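Local coordinates for protein HRI1 (Saccharomyces cerevisiae, PDB 3RBY) that is of unknown, non-essential function but interacts with HRR25 and may interact with SEC72, at residues A56-T61 / N77-T82; H32-R37 / W176-L181; A165-V170 / S182-N187; T73-F78 / E95-W100. All blocks are in the same frame, centred on the assembly; numbering follows the deposited sequence.

Contact 1. Residues A56-T61 / N77-T82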
loop_
_atom_site.group_PDB
_atom_site.type_symbol
_atom_site.label_atom_id
_atom_site.label_comp_id
_atom_site.label_asym_id
_atom_site.label_seq_id
_atom_site.Cartn_x
_atom_site.Cartn_y
_atom_site.Cartn_z
ATOM N N ALA A 56 17.328 -11.472 9.246
ATOM C CA ALA A 56 17.806 -11.918 7.948
ATOM C C ALA A 56 18.180 -13.393 8.043
ATOM O O ALA A 56 18.391 -13.927 9.141
ATOM C CB ALA A 56 19.002 -11.083 7.499
ATOM N N GLY A 57 18.246 -14.058 6.901
ATOM C CA GLY A 57 18.665 -15.443 6.878
ATOM C C GLY A 57 18.931 -15.819 5.447
ATOM O O GLY A 57 18.313 -15.268 4.525
ATOM N N THR A 58 19.865 -16.742 5.254
ATOM C CA THR A 58 20.096 -17.342 3.939
ATOM C C THR A 58 18.964 -18.331 3.671
ATOM O O THR A 58 18.181 -18.637 4.585
ATOM C CB THR A 58 21.492 -17.992 3.887
ATOM O OG1 THR A 58 21.688 -18.756 5.084
ATOM C CG2 THR A 58 22.587 -16.882 3.820
ATOM N N ASN A 59 18.840 -18.807 2.439
ATOM C CA ASN A 59 17.643 -19.557 2.089
ATOM C C ASN A 59 17.321 -20.758 2.989
ATOM O O ASN A 59 16.142 -21.043 3.247
ATOM C CB ASN A 59 17.602 -19.947 0.592
ATOM C CG ASN A 59 18.860 -20.706 0.124
ATOM O OD1 ASN A 59 19.719 -21.103 0.928
ATOM N ND2 ASN A 59 18.960 -20.909 -1.190
ATOM N N GLU A 60 18.340 -21.459 3.483
ATOM C CA GLU A 60 18.068 -22.677 4.264
ATOM C C GLU A 60 17.460 -22.388 5.638
ATOM O O GLU A 60 17.035 -23.315 6.324
ATOM C CB GLU A 60 19.318 -23.549 4.421
ATOM C CG GLU A 60 20.259 -23.113 5.545
ATOM C CD GLU A 60 21.068 -21.881 5.171
ATOM O OE1 GLU A 60 21.067 -21.493 3.969
ATOM O OE2 GLU A 60 21.710 -21.311 6.080
ATOM N N THR A 61 17.415 -21.121 6.049
ATOM C CA THR A 61 16.875 -20.800 7.379
ATOM C C THR A 61 15.359 -20.604 7.400
ATOM O O THR A 61 14.783 -20.273 8.443
ATOM C CB THR A 61 17.551 -19.564 8.004
ATOM O OG1 THR A 61 17.256 -18.401 7.212
ATOM C CG2 THR A 61 19.056 -19.781 8.080
ATOM N N ASN A 77 13.762 -19.841 11.123
ATOM C CA ASN A 77 14.765 -19.872 12.183
ATOM C C ASN A 77 15.836 -18.845 11.852
ATOM O O ASN A 77 16.814 -19.147 11.157
ATOM C CB ASN A 77 15.362 -21.278 12.348
ATOM C CG ASN A 77 14.377 -22.246 12.970
ATOM O OD1 ASN A 77 13.707 -22.999 12.261
ATOM N ND2 ASN A 77 14.253 -22.204 14.301
ATOM N N PHE A 78 15.635 -17.625 12.334
ATOM C CA PHE A 78 16.438 -16.488 11.889
ATOM C C PHE A 78 17.940 -16.646 12.095
ATOM O O PHE A 78 18.403 -17.201 13.096
ATOM C CB PHE A 78 15.944 -15.211 12.574
ATOM C CG PHE A 78 14.485 -14.940 12.332
ATOM C CD1 PHE A 78 13.566 -14.989 13.370
ATOM C CD2 PHE A 78 14.029 -14.682 11.048
ATOM C CE1 PHE A 78 12.214 -14.752 13.133
ATOM C CE2 PHE A 78 12.684 -14.449 10.802
ATOM C CZ PHE A 78 11.772 -14.486 11.846
ATOM N N TRP A 79 18.703 -16.158 11.132
ATOM C CA TRP A 79 20.151 -16.062 11.289
ATOM C C TRP A 79 20.460 -14.798 12.109
ATOM O O TRP A 79 21.022 -14.862 13.210
ATOM C CB TRP A 79 20.807 -15.989 9.906
ATOM C CG TRP A 79 22.299 -15.944 9.942
ATOM C CD1 TRP A 79 23.114 -16.436 10.924
ATOM C CD2 TRP A 79 23.161 -15.349 8.963
ATOM N NE1 TRP A 79 24.432 -16.192 10.606
ATOM C CE2 TRP A 79 24.487 -15.530 9.407
ATOM C CE3 TRP A 79 22.940 -14.700 7.745
ATOM C CZ2 TRP A 79 25.589 -15.080 8.676
ATOM C CZ3 TRP A 79 24.034 -14.254 7.018
ATOM C CH2 TRP A 79 25.345 -14.445 7.489
ATOM N N LEU A 80 20.089 -13.644 11.551
ATOM C CA LEU A 80 20.075 -12.390 12.299
ATOM C C LEU A 80 18.726 -12.240 12.993
ATOM O O LEU A 80 17.686 -12.354 12.348
ATOM C CB LEU A 80 20.262 -11.213 11.332
ATOM C CG LEU A 80 20.698 -9.820 11.800
ATOM C CD1 LEU A 80 19.884 -8.747 11.077
ATOM C CD2 LEU A 80 20.594 -9.656 13.306
ATOM N N ASP A 81 18.744 -11.991 14.300
ATOM C CA ASP A 81 17.545 -11.584 15.044
ATOM C C ASP A 81 17.963 -10.606 16.144
ATOM O O ASP A 81 18.472 -11.024 17.190
ATOM C CB ASP A 81 16.847 -12.792 15.654
ATOM C CG ASP A 81 15.593 -12.419 16.425
ATOM O OD1 ASP A 81 15.453 -11.239 16.822
ATOM O OD2 ASP A 81 14.746 -13.319 16.649
ATOM N N THR A 82 17.772 -9.309 15.918
ATOM C CA THR A 82 18.298 -8.324 16.863
ATOM C C THR A 82 17.799 -8.571 18.290
ATOM O O THR A 82 18.464 -8.205 19.261
ATOM C CB THR A 82 18.002 -6.869 16.435
ATOM O OG1 THR A 82 16.587 -6.692 16.255
ATOM C CG2 THR A 82 18.749 -6.524 15.144
#
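The carbonyl oxygen of Ala56 accepts from two consecutive amides of the facing segment. Leu80 N lies 3.0 Å from Ala56 O with an N-H...O angle of 150°, a sound bond. Trp79 N is also 3.0 Å from Ala56 O, but its angle of 132° makes that second bond weak. In return, Ala56 N donates to Leu80 O at 3.2 Å, which makes Ala56 and Leu80 an antiparallel hydrogen-bonded pair. Their CB atoms stand 4.0 Å apart on one face of the sheet, where Leu80 also packs on Phe194 of strand 192-199. Trp79 CB approaches Gly57 CA at 3.7 Å. Its CG, anti to the backbone N (chi1 -178°), starts the indole on its way toward strand 166-173, where it packs on Leu169. Gly57 CA also lies at the edge of the indole, near its plane; the ring itself meets Phe180 edge-to-face. A CB on Gly57 would clash with Thr61 OG1, which fits a glycine at this turn.

Beyond the glycine the chain bends through a short 3-10 segment. Thr61 OG1 donates to Thr58 O at 2.8 Å, and Thr61 N donates to the same oxygen, so two bonds from one residue close the turn. The hydroxyl of Thr61 is also hydrogen-bonded to Tyr33 OH. Asn77 N donates to Thr61 O at 2.9 Å. Two residues, Trp79 and Leu80, thus face the single Ala56: a classic beta bulge, placed where strand 51-57 pairs with the short outermost strand 80-81 of the larger antiparallel sheet.

Contact 2. Residues H32-R37 / W176-L181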
loop_
_atom_site.group_PDB
_atom_site.type_symbol
_atom_site.label_atom_id
_atom_site.label_comp_id
_atom_site.label_asym_id
_atom_site.label_seq_id
_atom_site.Cartn_x
_atom_site.Cartn_y
_atom_site.Cartn_z
ATOM N N HIS A 32 17.231 -16.019 -0.274
ATOM C CA HIS A 32 17.843 -15.318 0.859
ATOM C C HIS A 32 16.975 -14.087 1.207
ATOM O O HIS A 32 16.380 -13.463 0.311
ATOM C CB HIS A 32 19.275 -14.901 0.515
ATOM C CG HIS A 32 20.076 -15.987 -0.129
ATOM N ND1 HIS A 32 20.269 -17.220 0.466
ATOM C CD2 HIS A 32 20.703 -16.049 -1.331
ATOM C CE1 HIS A 32 20.990 -17.982 -0.332
ATOM N NE2 HIS A 32 21.270 -17.297 -1.430
ATOM N N TYR A 33 16.888 -13.751 2.494
ATOM C CA TYR A 33 15.963 -12.705 2.936
ATOM C C TYR A 33 16.540 -11.795 4.031
ATOM O O TYR A 33 17.307 -12.252 4.894
ATOM C CB TYR A 33 14.655 -13.342 3.430
ATOM C CG TYR A 33 14.842 -14.179 4.674
ATOM C CD1 TYR A 33 14.738 -13.610 5.935
ATOM C CD2 TYR A 33 15.137 -15.543 4.590
ATOM C CE1 TYR A 33 14.912 -14.364 7.085
ATOM C CE2 TYR A 33 15.315 -16.313 5.743
ATOM C CZ TYR A 33 15.203 -15.712 6.984
ATOM O OH TYR A 33 15.377 -16.455 8.133
ATOM N N ILE A 34 16.163 -10.514 3.983
ATOM C CA ILE A 34 16.440 -9.549 5.054
ATOM C C ILE A 34 15.216 -8.648 5.244
ATOM O O ILE A 34 14.492 -8.358 4.285
ATOM C CB ILE A 34 17.667 -8.681 4.729
ATOM C CG1 ILE A 34 17.996 -7.733 5.883
ATOM C CG2 ILE A 34 17.432 -7.893 3.464
ATOM C CD1 ILE A 34 19.414 -7.203 5.818
ATOM N N SER A 35 14.974 -8.219 6.476
ATOM C CA SER A 35 13.872 -7.315 6.759
ATOM C C SER A 35 14.329 -6.228 7.735
ATOM O O SER A 35 14.622 -6.526 8.896
ATOM C CB SER A 35 12.666 -8.086 7.321
ATOM O OG SER A 35 11.516 -7.259 7.426
ATOM N N LEU A 36 14.421 -4.981 7.256
ATOM C CA LEU A 36 14.829 -3.846 8.097
ATOM C C LEU A 36 13.587 -3.047 8.468
ATOM O O LEU A 36 12.753 -2.755 7.597
ATOM C CB LEU A 36 15.849 -2.959 7.381
ATOM C CG LEU A 36 17.124 -3.703 6.976
ATOM C CD1 LEU A 36 18.144 -2.768 6.309
ATOM C CD2 LEU A 36 17.732 -4.404 8.197
ATOM N N ARG A 37 13.437 -2.719 9.755
ATOM C CA ARG A 37 12.194 -2.085 10.230
ATOM C C ARG A 37 12.427 -0.776 10.995
ATOM O O ARG A 37 11.997 -0.625 12.140
ATOM C CB ARG A 37 11.367 -3.096 11.041
ATOM C CG ARG A 37 11.282 -4.473 10.312
ATOM C CD ARG A 37 10.188 -5.425 10.817
ATOM N NE ARG A 37 10.027 -6.528 9.873
ATOM C CZ ARG A 37 9.113 -7.494 9.944
ATOM N NH1 ARG A 37 8.241 -7.529 10.941
ATOM N NH2 ARG A 37 9.069 -8.429 8.995
ATOM N N TRP A 176 16.965 -1.558 -5.169
ATOM C CA TRP A 176 16.895 -1.508 -3.700
ATOM C C TRP A 176 17.836 -2.486 -2.988
ATOM O O TRP A 176 17.726 -3.708 -3.143
ATOM C CB TRP A 176 15.466 -1.755 -3.223
ATOM C CG TRP A 176 14.477 -0.728 -3.679
ATOM C CD1 TRP A 176 13.873 -0.662 -4.901
ATOM C CD2 TRP A 176 13.946 0.372 -2.906
ATOM N NE1 TRP A 176 13.015 0.417 -4.946
ATOM C CE2 TRP A 176 13.038 1.068 -3.737
ATOM C CE3 TRP A 176 14.165 0.841 -1.605
ATOM C CZ2 TRP A 176 12.335 2.216 -3.302
ATOM C CZ3 TRP A 176 13.463 1.981 -1.166
ATOM C CH2 TRP A 176 12.561 2.651 -2.011
ATOM N N ILE A 177 18.734 -1.934 -2.175
ATOM C CA ILE A 177 19.712 -2.734 -1.463
ATOM C C ILE A 177 19.472 -2.651 0.040
ATOM O O ILE A 177 19.383 -1.554 0.597
ATOM C CB ILE A 177 21.147 -2.245 -1.752
ATOM C CG1 ILE A 177 21.522 -2.488 -3.225
ATOM C CG2 ILE A 177 22.148 -2.926 -0.831
ATOM C CD1 ILE A 177 21.390 -1.257 -4.109
ATOM N N GLN A 178 19.371 -3.807 0.693
ATOM C CA GLN A 178 19.352 -3.862 2.146
ATOM C C GLN A 178 20.438 -4.809 2.634
ATOM O O GLN A 178 20.695 -5.846 2.005
ATOM C CB GLN A 178 17.989 -4.291 2.664
ATOM C CG GLN A 178 16.887 -3.307 2.351
ATOM C CD GLN A 178 15.634 -3.612 3.127
ATOM O OE1 GLN A 178 15.205 -2.811 3.975
ATOM N NE2 GLN A 178 15.036 -4.775 2.858
ATOM N N GLY A 179 21.079 -4.438 3.739
ATOM C CA GLY A 179 22.201 -5.192 4.256
ATOM C C GLY A 179 22.371 -5.106 5.766
ATOM O O GLY A 179 21.882 -4.170 6.412
ATOM N N PHE A 180 23.058 -6.098 6.332
ATOM C CA PHE A 180 23.510 -6.009 7.715
ATOM C C PHE A 180 24.969 -6.468 7.862
ATOM O O PHE A 180 25.523 -7.135 6.980
ATOM C CB PHE A 180 22.576 -6.771 8.663
ATOM C CG PHE A 180 22.965 -8.212 8.894
ATOM C CD1 PHE A 180 22.585 -9.211 7.995
ATOM C CD2 PHE A 180 23.691 -8.573 10.024
ATOM C CE1 PHE A 180 22.937 -10.546 8.208
ATOM C CE2 PHE A 180 24.043 -9.918 10.252
ATOM C CZ PHE A 180 23.661 -10.900 9.338
ATOM N N LEU A 181 25.594 -6.043 8.957
ATOM C CA LEU A 181 26.920 -6.512 9.370
ATOM C C LEU A 181 26.938 -6.517 10.895
ATOM O O LEU A 181 26.737 -5.481 11.523
ATOM C CB LEU A 181 28.037 -5.615 8.815
ATOM C CG LEU A 181 29.491 -6.003 9.144
ATOM C CD1 LEU A 181 29.793 -7.455 8.692
ATOM C CD2 LEU A 181 30.493 -5.011 8.530
#
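Gln178 meets Ile34 and Leu36 by two different parts of its side chain, and these three residues bury most of the surface here. Its root touches Ile34, where Gln178 CB is 3.7 Å from Ile34 CG2 and the two side chains cross obliquely. Its end meets Leu36 tip to tip, with Gln178 OE1 3.5 Å from Leu36 CB and 3.7 Å from Leu36 CG. Gln178 CG stands anti to the carbonyl carbon (chi1 -65°), and the chain runs on extended, carrying the amide forward to Leu36. No hydrogen bond joins the two segments. The axes of strands 33-37 and 176-181 come within 7.3 Å at 89° to one another, so the two antiparallel sheets of the chain meet here by nearly orthogonal packing rather than by strand pairing. The polar end of Gln178 is satisfied by outside partners: OE1 accepts from Arg196 NH2, and NE2 is hydrogen-bonded to Ser26 OG and Leu24 O. An alanine in place of Gln178 would probably leave those partners without their mate and open a gap beside Leu36, in a buried part of the protein. Ile34 reaches past the glutamine with its other branch. There Ile34 CD1 lies 3.6 Å from Gly179 C and 3.8 Å from Gly179 CA, and it also stands at the edge of the Phe180 ring, near its plane, 4.3 Å from Phe180 CB.

Contact 3. Residues A165-V170 / S182-N187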
loop_
_atom_site.group_PDB
_atom_site.type_symbol
_atom_site.label_atom_id
_atom_site.label_comp_id
_atom_site.label_asym_id
_atom_site.label_seq_id
_atom_site.Cartn_x
_atom_site.Cartn_y
_atom_site.Cartn_z
ATOM N N ALA A 165 34.922 -13.339 12.439
ATOM C CA ALA A 165 34.525 -12.377 13.465
ATOM C C ALA A 165 33.197 -11.666 13.169
ATOM O O ALA A 165 32.695 -10.904 14.012
ATOM C CB ALA A 165 35.636 -11.354 13.685
ATOM N N TYR A 166 32.635 -11.910 11.985
ATOM C CA TYR A 166 31.449 -11.172 11.548
ATOM C C TYR A 166 30.387 -12.033 10.904
ATOM O O TYR A 166 30.691 -13.024 10.240
ATOM C CB TYR A 166 31.831 -10.126 10.515
ATOM C CG TYR A 166 32.557 -8.928 11.053
ATOM C CD1 TYR A 166 31.855 -7.827 11.532
ATOM C CD2 TYR A 166 33.943 -8.880 11.054
ATOM C CE1 TYR A 166 32.517 -6.717 12.015
ATOM C CE2 TYR A 166 34.616 -7.778 11.525
ATOM C CZ TYR A 166 33.901 -6.696 12.007
ATOM O OH TYR A 166 34.572 -5.589 12.483
ATOM N N ASP A 167 29.135 -11.623 11.099
ATOM C CA ASP A 167 28.021 -12.070 10.277
ATOM C C ASP A 167 27.552 -10.908 9.395
ATOM O O ASP A 167 27.510 -9.761 9.848
ATOM C CB ASP A 167 26.876 -12.557 11.156
ATOM C CG ASP A 167 27.201 -13.849 11.870
ATOM O OD1 ASP A 167 26.739 -14.017 13.017
ATOM O OD2 ASP A 167 27.909 -14.690 11.286
ATOM N N GLY A 168 27.198 -11.198 8.143
ATOM C CA GLY A 168 26.750 -10.150 7.243
ATOM C C GLY A 168 26.109 -10.637 5.956
ATOM O O GLY A 168 26.550 -11.628 5.363
ATOM N N LEU A 169 25.072 -9.921 5.512
ATOM C CA LEU A 169 24.334 -10.263 4.299
ATOM C C LEU A 169 23.906 -8.967 3.627
ATOM O O LEU A 169 23.335 -8.083 4.275
ATOM C CB LEU A 169 23.075 -11.040 4.677
ATOM C CG LEU A 169 22.669 -12.354 4.006
ATOM C CD1 LEU A 169 21.200 -12.333 3.656
ATOM C CD2 LEU A 169 23.519 -12.673 2.791
ATOM N N VAL A 170 24.168 -8.842 2.334
ATOM C CA VAL A 170 23.611 -7.739 1.562
ATOM C C VAL A 170 22.766 -8.327 0.435
ATOM O O VAL A 170 23.210 -9.233 -0.276
ATOM C CB VAL A 170 24.711 -6.802 1.026
ATOM C CG1 VAL A 170 24.121 -5.744 0.091
ATOM C CG2 VAL A 170 25.403 -6.125 2.185
ATOM N N SER A 182 27.134 -7.688 11.493
ATOM C CA SER A 182 27.162 -7.791 12.946
ATOM C C SER A 182 28.468 -8.419 13.444
ATOM O O SER A 182 29.061 -9.281 12.774
ATOM C CB SER A 182 25.965 -8.589 13.455
ATOM O OG SER A 182 26.087 -9.955 13.106
ATOM N N GLN A 183 28.923 -7.966 14.615
ATOM C CA GLN A 183 30.102 -8.545 15.253
ATOM C C GLN A 183 29.724 -9.812 15.999
ATOM O O GLN A 183 28.868 -9.773 16.887
ATOM C CB GLN A 183 30.715 -7.574 16.239
ATOM C CG GLN A 183 31.479 -6.457 15.601
ATOM C CD GLN A 183 31.929 -5.451 16.630
ATOM O OE1 GLN A 183 31.655 -5.606 17.823
ATOM N NE2 GLN A 183 32.627 -4.414 16.181
ATOM N N LYS A 184 30.350 -10.927 15.637
ATOM C CA LYS A 184 30.027 -12.223 16.225
ATOM C C LYS A 184 30.036 -12.199 17.751
ATOM O O LYS A 184 29.048 -12.561 18.389
ATOM C CB LYS A 184 30.985 -13.299 15.709
ATOM C CG LYS A 184 30.610 -13.856 14.347
ATOM C CD LYS A 184 30.850 -15.355 14.276
ATOM C CE LYS A 184 30.945 -15.829 12.836
ATOM N NZ LYS A 184 29.827 -16.743 12.479
ATOM N N ASN A 185 31.161 -11.782 18.324
ATOM C CA ASN A 185 31.312 -11.727 19.773
ATOM C C ASN A 185 30.867 -10.390 20.354
ATOM O O ASN A 185 31.691 -9.590 20.797
ATOM C CB ASN A 185 32.762 -12.014 20.169
ATOM C CG ASN A 185 32.922 -12.267 21.655
ATOM O OD1 ASN A 185 33.673 -13.150 22.069
ATOM N ND2 ASN A 185 32.214 -11.490 22.466
ATOM N N ASN A 186 29.559 -10.154 20.349
ATOM C CA ASN A 186 29.008 -8.914 20.880
ATOM C C ASN A 186 27.490 -8.964 21.024
ATOM O O ASN A 186 26.785 -9.419 20.124
ATOM C CB ASN A 186 29.413 -7.726 20.006
ATOM C CG ASN A 186 29.160 -6.392 20.681
ATOM O OD1 ASN A 186 29.879 -5.419 20.450
ATOM N ND2 ASN A 186 28.133 -6.340 21.520
ATOM N N ASN A 187 26.996 -8.492 22.164
ATOM C CA ASN A 187 25.563 -8.467 22.428
ATOM C C ASN A 187 25.056 -7.043 22.617
ATOM O O ASN A 187 23.987 -6.824 23.187
ATOM C CB ASN A 187 25.227 -9.316 23.656
ATOM C CG ASN A 187 26.300 -9.244 24.725
ATOM O OD1 ASN A 187 26.370 -10.099 25.608
ATOM N ND2 ASN A 187 27.143 -8.221 24.652
#
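Asp167 and Ser182 form the tightly held part of the contact, an antiparallel hydrogen-bonded pair. Ser182 N donates to Asp167 O at 2.7 Å, and Asp167 N donates back to Ser182 O at 2.9 Å. On the face carrying their side chains, Ser182 OG packs 3.3 Å from Asp167 CB. The other face holds Tyr166 and Gln183, which run alongside each other in the same direction, with Tyr166 CE1 3.7 Å from Gln183 CG and the ring and amide planes 71° apart. Their polar ends converge on one outside residue, since Tyr166 OH and Gln183 NE2 each bond an oxygen of Glu214.

Toward solvent the pairing gives way to a looser end. Lys184 N still donates to Ala165 O at 2.9 Å. The Lys184 side chain, kinked at its second and fourth torsions, crosses Asp167 at about a right angle and brings NZ to 3.1 Å from Asp167 OD2. The ammonium meets this oxygen on its syn side, 23° out of the carboxylate plane. Lys184 is exposed, so solvent probably weakens this salt bridge, although Trp79 packs beside Asp167; the backbone bonds are likely to define the end of the 166-173/176-183 hairpin more firmly than the charge pair does.

Contact 4. Residues T73-F78 / E95-W100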
loop_
_atom_site.group_PDB
_atom_site.type_symbol
_atom_site.label_atom_id
_atom_site.label_comp_id
_atom_site.label_asym_id
_atom_site.label_seq_id
_atom_site.Cartn_x
_atom_site.Cartn_y
_atom_site.Cartn_z
ATOM N N THR A 73 3.311 -21.441 3.555
ATOM C CA THR A 73 3.777 -21.444 4.930
ATOM C C THR A 73 5.251 -21.136 4.942
ATOM O O THR A 73 6.000 -21.558 4.060
ATOM C CB THR A 73 3.559 -22.811 5.611
ATOM O OG1 THR A 73 4.180 -23.848 4.826
ATOM C CG2 THR A 73 2.065 -23.091 5.762
ATOM N N GLN A 74 5.679 -20.402 5.948
ATOM C CA GLN A 74 7.083 -20.106 6.046
ATOM C C GLN A 74 7.492 -20.282 7.489
ATOM O O GLN A 74 6.941 -19.642 8.399
ATOM C CB GLN A 74 7.371 -18.690 5.535
ATOM C CG GLN A 74 6.979 -18.486 4.076
ATOM C CD GLN A 74 7.642 -17.255 3.467
ATOM O OE1 GLN A 74 8.864 -17.117 3.510
ATOM N NE2 GLN A 74 6.834 -16.340 2.928
ATOM N N ASP A 75 8.459 -21.164 7.692
ATOM C CA ASP A 75 8.907 -21.503 9.025
ATOM C C ASP A 75 10.300 -20.961 9.205
ATOM O O ASP A 75 11.249 -21.395 8.543
ATOM C CB ASP A 75 8.800 -23.008 9.199
ATOM C CG ASP A 75 7.390 -23.490 8.942
ATOM O OD1 ASP A 75 7.202 -24.442 8.157
ATOM O OD2 ASP A 75 6.452 -22.877 9.507
ATOM N N PHE A 76 10.403 -19.952 10.059
ATOM C CA PHE A 76 11.650 -19.206 10.191
ATOM C C PHE A 76 12.478 -19.637 11.378
ATOM O O PHE A 76 11.973 -19.761 12.496
ATOM C CB PHE A 76 11.381 -17.702 10.328
ATOM C CG PHE A 76 10.851 -17.061 9.075
ATOM C CD1 PHE A 76 9.488 -16.937 8.871
ATOM C CD2 PHE A 76 11.718 -16.570 8.105
ATOM C CE1 PHE A 76 8.994 -16.346 7.719
ATOM C CE2 PHE A 76 11.230 -15.978 6.945
ATOM C CZ PHE A 76 9.871 -15.866 6.751
ATOM N N ASN A 77 13.762 -19.841 11.123
ATOM C CA ASN A 77 14.765 -19.872 12.183
ATOM C C ASN A 77 15.836 -18.845 11.852
ATOM O O ASN A 77 16.814 -19.147 11.157
ATOM C CB ASN A 77 15.362 -21.278 12.348
ATOM C CG ASN A 77 14.377 -22.246 12.970
ATOM O OD1 ASN A 77 13.707 -22.999 12.261
ATOM N ND2 ASN A 77 14.253 -22.204 14.301
ATOM N N PHE A 78 15.635 -17.625 12.334
ATOM C CA PHE A 78 16.438 -16.488 11.889
ATOM C C PHE A 78 17.940 -16.646 12.095
ATOM O O PHE A 78 18.403 -17.201 13.096
ATOM C CB PHE A 78 15.944 -15.211 12.574
ATOM C CG PHE A 78 14.485 -14.940 12.332
ATOM C CD1 PHE A 78 13.566 -14.989 13.370
ATOM C CD2 PHE A 78 14.029 -14.682 11.048
ATOM C CE1 PHE A 78 12.214 -14.752 13.133
ATOM C CE2 PHE A 78 12.684 -14.449 10.802
ATOM C CZ PHE A 78 11.772 -14.486 11.846
ATOM N N GLU A 95 11.991 -21.197 16.598
ATOM C CA GLU A 95 11.347 -21.174 15.303
ATOM C C GLU A 95 10.099 -20.301 15.359
ATOM O O GLU A 95 9.445 -20.198 16.411
ATOM C CB GLU A 95 11.003 -22.599 14.869
ATOM C CG GLU A 95 10.130 -22.709 13.638
ATOM C CD GLU A 95 10.177 -24.120 13.033
ATOM O OE1 GLU A 95 9.111 -24.729 12.794
ATOM O OE2 GLU A 95 11.297 -24.620 12.781
ATOM N N VAL A 96 9.784 -19.651 14.239
ATOM C CA VAL A 96 8.504 -18.957 14.108
ATOM C C VAL A 96 7.733 -19.520 12.934
ATOM O O VAL A 96 8.238 -19.559 11.811
ATOM C CB VAL A 96 8.667 -17.447 13.893
ATOM C CG1 VAL A 96 7.291 -16.795 13.802
ATOM C CG2 VAL A 96 9.492 -16.829 15.013
ATOM N N ASN A 97 6.505 -19.947 13.188
ATOM C CA ASN A 97 5.678 -20.507 12.126
ATOM C C ASN A 97 4.670 -19.506 11.566
ATOM O O ASN A 97 3.790 -19.022 12.299
ATOM C CB ASN A 97 4.974 -21.763 12.639
ATOM C CG ASN A 97 5.959 -22.808 13.128
ATOM O OD1 ASN A 97 6.602 -23.489 12.324
ATOM N ND2 ASN A 97 6.102 -22.924 14.447
ATOM N N THR A 98 4.801 -19.187 10.275
ATOM C CA THR A 98 3.942 -18.172 9.666
ATOM C C THR A 98 3.170 -18.704 8.471
ATOM O O THR A 98 3.589 -19.653 7.802
ATOM C CB THR A 98 4.726 -16.907 9.240
ATOM O OG1 THR A 98 5.542 -17.208 8.096
ATOM C CG2 THR A 98 5.599 -16.394 10.387
ATOM N N THR A 99 2.039 -18.061 8.207
ATOM C CA THR A 99 1.198 -18.391 7.071
ATOM C C THR A 99 0.975 -17.138 6.238
ATOM O O THR A 99 0.697 -16.064 6.783
ATOM C CB THR A 99 -0.165 -18.933 7.538
ATOM O OG1 THR A 99 0.032 -20.139 8.287
ATOM C CG2 THR A 99 -1.060 -19.230 6.351
ATOM N N TRP A 100 1.071 -17.286 4.920
ATOM C CA TRP A 100 0.951 -16.175 3.988
ATOM C C TRP A 100 -0.188 -16.409 3.000
ATOM O O TRP A 100 -0.258 -17.445 2.352
ATOM C CB TRP A 100 2.267 -16.010 3.236
ATOM C CG TRP A 100 3.398 -15.679 4.158
ATOM C CD1 TRP A 100 3.978 -16.509 5.081
ATOM C CD2 TRP A 100 4.089 -14.420 4.258
ATOM N NE1 TRP A 100 4.988 -15.845 5.742
ATOM C CE2 TRP A 100 5.075 -14.562 5.261
ATOM C CE3 TRP A 100 3.974 -13.192 3.594
ATOM C CZ2 TRP A 100 5.942 -13.518 5.619
ATOM C CZ3 TRP A 100 4.837 -12.154 3.952
ATOM C CH2 TRP A 100 5.807 -12.330 4.955
#
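Gln74 and Trp100 both set CG anti to the carbonyl carbon (chi1 -60° and -62°), and their side chains cross at about a right angle. The glutamine chain runs extended beyond CG, bringing NE2 over one face of the indole, 3.3 Å above its plane and offset toward the rim; NE2 also makes a weak hydrogen bond to a bound triethylene glycol. Thr98 OG1 is turned between its own backbone N and carbonyl carbon (chi1 71°), which puts it 2.8 Å from Gln74 O, to which it donates. Thr98 N also donates to Gln74 O, at 2.9 Å, so two groups of one residue grip that carbonyl. The hydroxyl accepts in turn from Trp100 NE1, 2.8 Å from Thr98 OG1. Phe76 brings its ring edge to the same hydroxyl, with CE1 3.6 Å from Thr98 OG1. Farther along, Phe76 N bonds Val96 O at 2.8 Å and Val96 N bonds Phe76 O, while Phe78 CE1 packs 3.9 Å from Val96 CG2. Glu95 OE2 forms a salt bridge with Lys63 on the neighbouring strand 62-66. An alanine in place of Trp100 would probably leave Thr98 OG1 without its indole donor and the Gln74 amide without the ring face beneath it, less restricted in its rotation. Accepting from the indole and donating to the carbonyl is likely to fix the rotation of the buried Thr98 hydroxyl, which ties strand 71-76 to strand 96-102 through a side chain as well as through the backbone.

How the contacts relate
Contacts 1, 2 and 4 reach the larger antiparallel sheet, whereas contact 3 belongs to the smaller one; contact 2 packs the two sheets against each other. Contacts 1 and 2, centres about 11 Å apart, join through Gly57 N and Tyr33 O, 2.9 Å apart. Contact 1 also touches the smaller sheet, for Trp79 CZ2 lies 3.5 Å from Asp167 OD2 of contact 3. Contacts 2 and 3 share strand 176-183, with Phe180 N 2.9 Å from Leu169 O. Contacts 1 and 4 share Asn77 and Phe78. Contacts 3 and 4 do not touch, their nearest atoms about 9 Å apart. Bound triethylene glycol, probably from the crystallisation liquor, lies about 4 Å from the Phe78 side chain and about 3 Å from that of Trp100.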